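PDB 2ZIG: putative modification methylase from Thermus thermophilus, which probably transfers a methyl group from S-adenosyl-L-methionine to the N4 amino group of cytosine in DNA. Local coordinates for the interface of chains A and B. Sequence-based numbering; all coordinates share one arbitrary frame. Chains: chain A/B, Putative modification methylase.

The interface of chains A and B. Residues chain A 99, 112-114, 116-118; chain B 120, 124, 130-132.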
ATOM      1  N   ASP A  99      -6.937  -5.685  -2.005  1.00 34.89           N
ATOM      2  CA  ASP A  99      -7.569  -4.743  -2.911  1.00 37.22           C
ATOM      3  C   ASP A  99      -8.442  -5.429  -3.955  1.00 41.14           C
ATOM      4  O   ASP A  99      -8.127  -6.523  -4.422  1.00 41.21           O
ATOM      5  CB  ASP A  99      -6.513  -3.839  -3.548  1.00 34.57           C
ATOM      6  CG  ASP A  99      -5.947  -2.839  -2.547  1.00 34.00           C
ATOM      7  OD1 ASP A  99      -6.525  -2.717  -1.445  1.00 33.13           O
ATOM      8  OD2 ASP A  99      -4.942  -2.171  -2.849  1.00 34.56           O
ATOM      9  N   VAL A 112      -8.031  -2.108 -10.502  1.00 41.10           N
ATOM     10  CA  VAL A 112      -8.025  -2.491  -9.102  1.00 37.01           C
ATOM     11  C   VAL A 112      -8.424  -1.321  -8.227  1.00 35.09           C
ATOM     12  O   VAL A 112      -7.918  -0.215  -8.402  1.00 36.29           O
ATOM     13  CB  VAL A 112      -6.619  -2.951  -8.647  1.00 36.81           C
ATOM     14  CG1 VAL A 112      -6.655  -3.364  -7.185  1.00 33.29           C
ATOM     15  CG2 VAL A 112      -6.138  -4.102  -9.516  1.00 35.88           C
ATOM     16  N   PHE A 113      -9.341  -1.562  -7.295  1.00 32.41           N
ATOM     17  CA  PHE A 113      -9.758  -0.530  -6.354  1.00 31.41           C
ATOM     18  C   PHE A 113      -8.758  -0.620  -5.211  1.00 28.62           C
ATOM     19  O   PHE A 113      -8.576  -1.682  -4.639  1.00 26.42           O
ATOM     20  CB  PHE A 113     -11.174  -0.803  -5.851  1.00 35.14           C
ATOM     21  CG  PHE A 113     -12.233  -0.432  -6.841  1.00 37.87           C
ATOM     22  CD1 PHE A 113     -12.575   0.901  -7.036  1.00 38.20           C
ATOM     23  CD2 PHE A 113     -12.839  -1.404  -7.626  1.00 40.07           C
ATOM     24  CE1 PHE A 113     -13.503   1.265  -8.003  1.00 41.63           C
ATOM     25  CE2 PHE A 113     -13.769  -1.053  -8.599  1.00 42.99           C
ATOM     26  CZ  PHE A 113     -14.102   0.287  -8.788  1.00 42.35           C
ATOM     27  N   PRO A 114      -8.075   0.490  -4.894  1.00 27.13           N
ATOM     28  CA  PRO A 114      -7.065   0.594  -3.829  1.00 25.98           C
ATOM     29  C   PRO A 114      -7.655   0.696  -2.428  1.00 22.51           C
ATOM     30  O   PRO A 114      -7.435   1.676  -1.729  1.00 25.06           O
ATOM     31  CB  PRO A 114      -6.300   1.856  -4.218  1.00 26.35           C
ATOM     32  CG  PRO A 114      -7.388   2.720  -4.750  1.00 24.95           C
ATOM     33  CD  PRO A 114      -8.178   1.761  -5.633  1.00 26.46           C
ATOM     34  N   HIS A 116      -7.060  -0.709   0.596  1.00 23.45           N
ATOM     35  CA  HIS A 116      -6.202  -0.468   1.747  1.00 21.46           C
ATOM     36  C   HIS A 116      -5.771   0.986   1.803  1.00 21.26           C
ATOM     37  O   HIS A 116      -5.681   1.575   2.883  1.00 21.28           O
ATOM     38  CB  HIS A 116      -4.954  -1.363   1.709  1.00 20.22           C
ATOM     39  CG  HIS A 116      -3.826  -0.788   0.911  1.00 19.04           C
ATOM     40  ND1 HIS A 116      -3.744  -0.910  -0.458  1.00 19.80           N
ATOM     41  CD2 HIS A 116      -2.780  -0.015   1.284  1.00 17.12           C
ATOM     42  CE1 HIS A 116      -2.696  -0.236  -0.896  1.00 18.86           C
ATOM     43  NE2 HIS A 116      -2.093   0.318   0.141  1.00 20.88           N
ATOM     44  N   ALA A 117      -5.489   1.566   0.642  1.00 20.38           N
ATOM     45  CA  ALA A 117      -5.039   2.947   0.599  1.00 19.62           C
ATOM     46  C   ALA A 117      -6.153   3.886   1.048  1.00 20.06           C
ATOM     47  O   ALA A 117      -5.934   4.791   1.856  1.00 17.51           O
ATOM     48  CB  ALA A 117      -4.572   3.305  -0.814  1.00 18.98           C
ATOM     49  N   ASP A 118      -7.350   3.665   0.518  1.00 22.07           N
ATOM     50  CA  ASP A 118      -8.483   4.499   0.877  1.00 23.80           C
ATOM     51  C   ASP A 118      -8.807   4.378   2.350  1.00 23.96           C
ATOM     52  O   ASP A 118      -9.176   5.354   2.987  1.00 23.37           O
ATOM     53  CB  ASP A 118      -9.703   4.133   0.032  1.00 25.21           C
ATOM     54  CG  ASP A 118      -9.670   4.792  -1.326  1.00 25.16           C
ATOM     55  OD1 ASP A 118      -9.584   6.034  -1.363  1.00 24.98           O
ATOM     56  OD2 ASP A 118      -9.720   4.079  -2.345  1.00 24.91           O
TER
ATOM     57  N   GLN B 120      -1.818   7.148  -4.078  1.00 30.08           N
ATOM     58  CA  GLN B 120      -2.754   6.299  -4.825  1.00 29.21           C
ATOM     59  C   GLN B 120      -4.137   6.919  -4.908  1.00 29.37           C
ATOM     60  O   GLN B 120      -4.733   6.987  -5.979  1.00 31.04           O
ATOM     61  CB  GLN B 120      -2.889   4.909  -4.185  1.00 27.04           C
ATOM     62  CG  GLN B 120      -1.823   3.921  -4.591  1.00 22.77           C
ATOM     63  CD  GLN B 120      -2.093   2.528  -4.059  1.00 22.73           C
ATOM     64  OE1 GLN B 120      -2.457   1.622  -4.807  1.00 25.01           O
ATOM     65  NE2 GLN B 120      -1.920   2.350  -2.765  1.00 17.70           N
ATOM     66  N   ARG B 124      -6.388   8.811  -8.362  1.00 33.98           N
ATOM     67  CA  ARG B 124      -7.687   8.436  -8.898  1.00 36.23           C
ATOM     68  C   ARG B 124      -8.460   9.709  -9.227  1.00 37.81           C
ATOM     69  O   ARG B 124      -9.046   9.830 -10.301  1.00 38.62           O
ATOM     70  CB  ARG B 124      -8.478   7.629  -7.881  1.00 37.29           C
ATOM     71  CG  ARG B 124      -9.878   7.264  -8.349  1.00 38.25           C
ATOM     72  CD  ARG B 124     -10.745   6.920  -7.161  1.00 37.82           C
ATOM     73  NE  ARG B 124     -10.029   5.996  -6.295  1.00 40.97           N
ATOM     74  CZ  ARG B 124     -10.144   5.956  -4.975  1.00 40.28           C
ATOM     75  NH1 ARG B 124     -10.955   6.789  -4.335  1.00 38.54           N
ATOM     76  NH2 ARG B 124      -9.416   5.092  -4.294  1.00 44.66           N
ATOM     77  N   ASN B 130      -6.121   2.759 -11.239  1.00 30.91           N
ATOM     78  CA  ASN B 130      -5.180   2.149 -10.323  1.00 29.31           C
ATOM     79  C   ASN B 130      -4.912   0.682 -10.650  1.00 28.25           C
ATOM     80  O   ASN B 130      -5.832  -0.095 -10.875  1.00 29.65           O
ATOM     81  CB  ASN B 130      -5.678   2.271  -8.883  1.00 27.78           C
ATOM     82  CG  ASN B 130      -4.775   1.561  -7.905  1.00 26.36           C
ATOM     83  OD1 ASN B 130      -5.073   0.452  -7.471  1.00 28.30           O
ATOM     84  ND2 ASN B 130      -3.650   2.187  -7.569  1.00 24.65           N
ATOM     85  N   LEU B 131      -3.637   0.321 -10.689  1.00 26.64           N
ATOM     86  CA  LEU B 131      -3.224  -1.050 -10.933  1.00 25.08           C
ATOM     87  C   LEU B 131      -2.567  -1.528  -9.630  1.00 25.26           C
ATOM     88  O   LEU B 131      -2.288  -0.722  -8.734  1.00 23.36           O
ATOM     89  CB  LEU B 131      -2.221  -1.100 -12.085  1.00 26.99           C
ATOM     90  CG  LEU B 131      -2.726  -1.364 -13.519  1.00 29.69           C
ATOM     91  CD1 LEU B 131      -4.098  -0.773 -13.742  1.00 27.96           C
ATOM     92  CD2 LEU B 131      -1.713  -0.801 -14.513  1.00 25.98           C
ATOM     93  N   ASN B 132      -2.331  -2.827  -9.511  1.00 21.04           N
ATOM     94  CA  ASN B 132      -1.707  -3.338  -8.305  1.00 23.69           C
ATOM     95  C   ASN B 132      -0.264  -2.864  -8.201  1.00 20.47           C
ATOM     96  O   ASN B 132       0.486  -2.875  -9.172  1.00 21.52           O
ATOM     97  CB  ASN B 132      -1.750  -4.867  -8.273  1.00 21.89           C
ATOM     98  CG  ASN B 132      -2.960  -5.387  -7.539  1.00 25.50           C
ATOM     99  OD1 ASN B 132      -3.413  -4.776  -6.574  1.00 28.34           O
ATOM    100  ND2 ASN B 132      -3.484  -6.522  -7.978  1.00 26.69           N
TER
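The backbone N of A:Val112 gives a hydrogen bond to the carbonyl O of B:Asn130 at 3.0 Å, joining strand 110-113 of chain A to the start of strand 129-137 of chain B. The side chain of B:Asn130, its CG anti to the backbone N, runs along A:Val112 O and A:Pro114, the asparagine and proline side chains pointing opposite ways. Its OD1 stands 3.1 Å from A:Val112 O; since both atoms are acceptors, the pair is a clash and the amide's orientation there is doubtful. As modelled, B:Asn130 ND2 turns back to B:Gln120 OE1 (3.1 Å), tying the two amides together. B:Asn132 crosses A:Val112 at about a right angle, its amide against both methyls, with OD1 3.6 Å from CG1. The extended B:Gln120 brings NE2 to 3.3 Å from CE1 of A:His116, amide and imidazole planes 43° apart, and also against the methyl of A:Ala117. That imidazole is held at its edge by A:Asp99, whose OD2 takes ND1 on its syn lone pair (3.0 Å), almost in the ring plane, and so restrains the ring's rotation; OD1 accepts the backbone N of A:His116, tying the carboxylate to the start of the helix. A:Asp118 and B:Arg124 form a salt bridge tip to tip, carboxylate and guanidinium planes 46° apart; the modelled approach through NH2 is too short to trust in detail. A bend at chi3 (-48°) turns the guanidinium toward the carboxylate, with A:Pro114 CG at its edge. The patch joins strand 110-113 and the start of helix 115-125 of chain A to the later part of the equivalent helix and the start of strand 129-137 of chain B, and recurs with chains exchanged across the two-fold axis of what may be a biological dimer.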